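Local coordinates for protein acetyl-CoA acetyltransferase (Elizabethkingia anophelis NUHP1, PDB 6BN2) that probably catalyses the thiolase reaction, joining two acetyl-CoA molecules into acetoacetyl-CoA through a cysteine-bound acyl intermediate, and works as a homotetramer, at residues N312-I315 and N316-D319; I365-T368 and L369-L373. All coordinates share one frame; numbering follows the deposited sequence.

In the fold
Both contacts are local, each within one unbroken run of the C-terminal half of the thiolase fold, and their centres lie about 17 Å apart, with about 5 Å between nearest atoms. Contact 1 is a surface turn joining helix 300-311 to strand 320-323, whereas contact 2 is fully buried inside helix 358-375. They share strand 391-399: contact 1 rests on Val396 and contact 2 on Ile397, adjacent residues that in a strand would be expected to face opposite sides of the sheet. The backbone bonds span three residues in contact 1 and four in contact 2. A carboxylate ties the turn together, while in the helix backbone hydrogen bonds carry the contact, with two loose methyl contacts beside them.

Contact 1 of 2, residues N312-I315 and N316-D319; sequences NLTI and NDID
Thr314 and Asp317 close a tight turn in which Asp317 N donates to Thr314 O (2.9 Å), and Ile318 N repeats the three-residue spacing on Ile315 O at 3.2 Å. These successive bonds define a short 3-10 turn, placed just after the Schellman motif at Asn312 that ends helix 300-311. The Asp317 carboxylate reaches back over the start of the turn, and its OD2 takes two bonds from one residue. Thr314 N meets the anti lone pair of OD2 at 2.8 Å, nearly straight at 171°. Thr314 OG1 donates to the same OD2 at 2.9 Å, arriving from above the carboxylate plane, 67° out of it. A chi1 of 68° sets this hydroxyl between the backbone N and carbonyl carbon of Thr314, on the side where Asp317 lies. Double gripping should limit rotation of the carboxylate. Leu313 crosses Asp317 at an angle, its CD2 4.0 Å from Asp317 CB, and continues onto Tyr380 and Val396. Buried Ile318 packs on Leu308 and the same two strand residues, fixing the turn to helix and sheet. One water donates to Ile315 O and to Ile318 O, 2.9 Å from each.

Contact 2 of 2, residues I365-T368 and L369-L373; sequences IIVT and LINVL
Ile366 O and Ile370 N, 2.9 Å apart, illustrate the main-chain bonding, in which each donor lies four residues beyond its acceptor. Leu369 N reaches Ile365 O at 2.9 Å, and Val372 N reaches Thr368 O at 2.8 Å, nearly along the C=O axis with an angle of 162° at the oxygen. The bond from Asn371 N to Val367 O is longer, 3.4 Å, and weak. Beside its own backbone N (chi1 -71°), Ile370 CG1 folds back over the carbonyl which that N bonds, 3.3 Å from Ile366 O. This regular alpha-helical spacing belongs to helix 358-375, which touches strands 391-399 and 320-323 as well as strand 12-24 of the N-terminal half, consistent with one of the buried central helices of the layered thiolase fold. Among apolar contacts, Ile366 CG2 and Ile370 CD1 meet at 4.3 Å; Ile370 also packs on Ile14, Ala17 and Ile397. On another flank Thr368 and Val372 approach obliquely through their CG2 methyls, 4.2 Å apart, and Val372 goes on to touch Phe320. The hydroxyl of Thr368 is held from outside the two segments: with chi1 at -62°, CG2 is directed towards Val372, while OG1 is hydrogen-bonded to Glu205 OE1 and Arg364 NH1.

Contact 1 of 2, residues N312-I315 and N316-D319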
loop_
_atom_site.group_PDB
_atom_site.type_symbol
_atom_site.label_atom_id
_atom_site.label_comp_id
_atom_site.label_asym_id
_atom_site.label_seq_id
_atom_site.Cartn_x
_atom_site.Cartn_y
_atom_site.Cartn_z
ATOM N N ASN A 312 -12.518 -8.724 -24.102
ATOM C CA ASN A 312 -13.060 -8.973 -25.445
ATOM C C ASN A 312 -14.470 -8.401 -25.588
ATOM O O ASN A 312 -15.353 -9.003 -26.214
ATOM C CB ASN A 312 -13.040 -10.462 -25.801
ATOM C CG ASN A 312 -11.629 -11.004 -25.930
ATOM O OD1 ASN A 312 -10.835 -10.511 -26.727
ATOM N ND2 ASN A 312 -11.304 -12.006 -25.125
ATOM N N LEU A 313 -14.677 -7.219 -25.014
ATOM C CA LEU A 313 -15.944 -6.512 -25.069
ATOM C C LEU A 313 -15.725 -5.136 -25.684
ATOM O O LEU A 313 -14.610 -4.619 -25.723
ATOM C CB LEU A 313 -16.572 -6.356 -23.673
ATOM C CG LEU A 313 -17.005 -7.658 -23.009
ATOM C CD1 LEU A 313 -17.437 -7.363 -21.573
ATOM C CD2 LEU A 313 -18.145 -8.303 -23.803
ATOM N N THR A 314 -16.803 -4.555 -26.187
ATOM C CA THR A 314 -16.762 -3.188 -26.672
ATOM C C THR A 314 -17.525 -2.289 -25.720
ATOM O O THR A 314 -18.273 -2.747 -24.851
ATOM C CB THR A 314 -17.368 -3.070 -28.072
ATOM O OG1 THR A 314 -18.784 -3.317 -27.989
ATOM C CG2 THR A 314 -16.733 -4.071 -29.024
ATOM N N ILE A 315 -17.360 -0.983 -25.922
ATOM C CA ILE A 315 -18.049 -0.034 -25.058
ATOM C C ILE A 315 -19.564 -0.189 -25.175
ATOM O O ILE A 315 -20.290 0.018 -24.191
ATOM C CB ILE A 315 -17.560 1.397 -25.365
ATOM C CG1 ILE A 315 -17.927 2.334 -24.215
ATOM C CG2 ILE A 315 -18.107 1.891 -26.690
ATOM C CD1 ILE A 315 -16.766 3.114 -23.677
ATOM N N ASN A 316 -20.063 -0.614 -26.346
ATOM C CA ASN A 316 -21.495 -0.854 -26.529
ATOM C C ASN A 316 -22.009 -2.038 -25.721
ATOM O O ASN A 316 -23.224 -2.155 -25.532
ATOM C CB ASN A 316 -21.809 -1.088 -28.006
ATOM C CG ASN A 316 -22.175 0.193 -28.728
ATOM O OD1 ASN A 316 -22.017 1.290 -28.184
ATOM N ND2 ASN A 316 -22.671 0.062 -29.955
ATOM N N ASP A 317 -21.128 -2.928 -25.265
ATOM C CA ASP A 317 -21.555 -4.068 -24.458
ATOM C C ASP A 317 -21.809 -3.706 -23.001
ATOM O O ASP A 317 -22.373 -4.525 -22.267
ATOM C CB ASP A 317 -20.499 -5.174 -24.533
ATOM C CG ASP A 317 -20.414 -5.799 -25.917
ATOM O OD1 ASP A 317 -21.452 -6.262 -26.443
ATOM O OD2 ASP A 317 -19.320 -5.810 -26.516
ATOM N N ILE A 318 -21.404 -2.522 -22.563
ATOM C CA ILE A 318 -21.536 -2.138 -21.161
ATOM C C ILE A 318 -22.890 -1.476 -20.949
ATOM O O ILE A 318 -23.247 -0.528 -21.660
ATOM C CB ILE A 318 -20.407 -1.191 -20.735
ATOM C CG1 ILE A 318 -19.029 -1.809 -21.017
ATOM C CG2 ILE A 318 -20.590 -0.833 -19.261
ATOM C CD1 ILE A 318 -18.778 -3.150 -20.299
ATOM N N ASP A 319 -23.654 -1.983 -19.975
ATOM C CA ASP A 319 -24.983 -1.440 -19.715
ATOM C C ASP A 319 -24.936 -0.212 -18.810
ATOM O O ASP A 319 -25.693 0.744 -19.021
ATOM C CB ASP A 319 -25.868 -2.512 -19.081
ATOM C CG ASP A 319 -26.194 -3.648 -20.045
ATOM O OD1 ASP A 319 -26.360 -3.374 -21.252
ATOM O OD2 ASP A 319 -26.307 -4.814 -19.600
HETATM O O HOH W 1 -22.523 1.656 -23.475
#

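Contact 2 of 2, residues I365-T368 and L369-L373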
loop_
_atom_site.group_PDB
_atom_site.type_symbol
_atom_site.label_atom_id
_atom_site.label_comp_id
_atom_site.label_asym_id
_atom_site.label_seq_id
_atom_site.Cartn_x
_atom_site.Cartn_y
_atom_site.Cartn_z
ATOM N N ILE A 365 -17.306 2.530 -5.576
ATOM C CA ILE A 365 -18.059 2.590 -6.830
ATOM C C ILE A 365 -18.303 1.198 -7.418
ATOM O O ILE A 365 -19.278 1.014 -8.153
ATOM C CB ILE A 365 -17.384 3.521 -7.862
ATOM C CG1 ILE A 365 -15.997 3.028 -8.284
ATOM C CG2 ILE A 365 -17.343 4.969 -7.320
ATOM C CD1 ILE A 365 -15.383 3.901 -9.420
ATOM N N ILE A 366 -17.477 0.202 -7.076
ATOM C CA ILE A 366 -17.777 -1.177 -7.469
ATOM C C ILE A 366 -18.989 -1.703 -6.706
ATOM O O ILE A 366 -19.870 -2.361 -7.283
ATOM C CB ILE A 366 -16.553 -2.079 -7.236
ATOM C CG1 ILE A 366 -15.330 -1.523 -7.966
ATOM C CG2 ILE A 366 -16.854 -3.485 -7.733
ATOM C CD1 ILE A 366 -14.046 -2.324 -7.643
ATOM N N VAL A 367 -19.034 -1.450 -5.395
ATOM C CA VAL A 367 -20.192 -1.828 -4.580
ATOM C C VAL A 367 -21.462 -1.236 -5.179
ATOM O O VAL A 367 -22.466 -1.936 -5.391
ATOM C CB VAL A 367 -19.994 -1.361 -3.124
ATOM C CG1 VAL A 367 -21.237 -1.691 -2.270
ATOM C CG2 VAL A 367 -18.738 -2.006 -2.508
ATOM N N THR A 368 -21.419 0.060 -5.497
ATOM C CA THR A 368 -22.594 0.713 -6.061
ATOM C C THR A 368 -22.940 0.147 -7.435
ATOM O O THR A 368 -24.116 -0.102 -7.721
ATOM C CB THR A 368 -22.354 2.220 -6.130
ATOM O OG1 THR A 368 -22.175 2.709 -4.796
ATOM C CG2 THR A 368 -23.536 2.944 -6.782
ATOM N N LEU A 369 -21.929 -0.067 -8.285
ATOM C CA LEU A 369 -22.164 -0.620 -9.624
ATOM C C LEU A 369 -22.863 -1.975 -9.559
ATOM O O LEU A 369 -23.782 -2.240 -10.340
ATOM C CB LEU A 369 -20.833 -0.743 -10.369
ATOM C CG LEU A 369 -20.943 -1.356 -11.767
ATOM C CD1 LEU A 369 -21.748 -0.439 -12.690
ATOM C CD2 LEU A 369 -19.546 -1.567 -12.344
ATOM N N ILE A 370 -22.432 -2.857 -8.647
ATOM C CA ILE A 370 -23.092 -4.162 -8.508
ATOM C C ILE A 370 -24.589 -3.980 -8.328
ATOM O O ILE A 370 -25.410 -4.676 -8.945
ATOM C CB ILE A 370 -22.481 -4.946 -7.331
ATOM C CG1 ILE A 370 -21.077 -5.406 -7.711
ATOM C CG2 ILE A 370 -23.394 -6.130 -6.928
ATOM C CD1 ILE A 370 -20.225 -5.836 -6.510
ATOM N N ASN A 371 -24.965 -3.047 -7.463
ATOM C CA ASN A 371 -26.376 -2.861 -7.181
ATOM C C ASN A 371 -27.094 -2.126 -8.299
ATOM O O ASN A 371 -28.251 -2.433 -8.573
ATOM C CB ASN A 371 -26.513 -2.162 -5.831
ATOM C CG ASN A 371 -26.142 -3.100 -4.708
ATOM O OD1 ASN A 371 -25.003 -3.087 -4.191
ATOM N ND2 ASN A 371 -27.063 -3.983 -4.385
ATOM N N VAL A 372 -26.431 -1.184 -8.972
ATOM C CA VAL A 372 -27.020 -0.568 -10.163
ATOM C C VAL A 372 -27.373 -1.632 -11.198
ATOM O O VAL A 372 -28.466 -1.619 -11.783
ATOM C CB VAL A 372 -26.068 0.486 -10.756
ATOM C CG1 VAL A 372 -26.480 0.814 -12.198
ATOM C CG2 VAL A 372 -26.027 1.757 -9.895
ATOM N N LEU A 373 -26.452 -2.576 -11.441
ATOM C CA LEU A 373 -26.743 -3.619 -12.425
ATOM C C LEU A 373 -27.952 -4.461 -12.015
ATOM O O LEU A 373 -28.801 -4.783 -12.851
ATOM C CB LEU A 373 -25.515 -4.506 -12.644
ATOM C CG LEU A 373 -24.290 -3.820 -13.234
ATOM C CD1 LEU A 373 -23.149 -4.847 -13.264
ATOM C CD2 LEU A 373 -24.579 -3.275 -14.641
#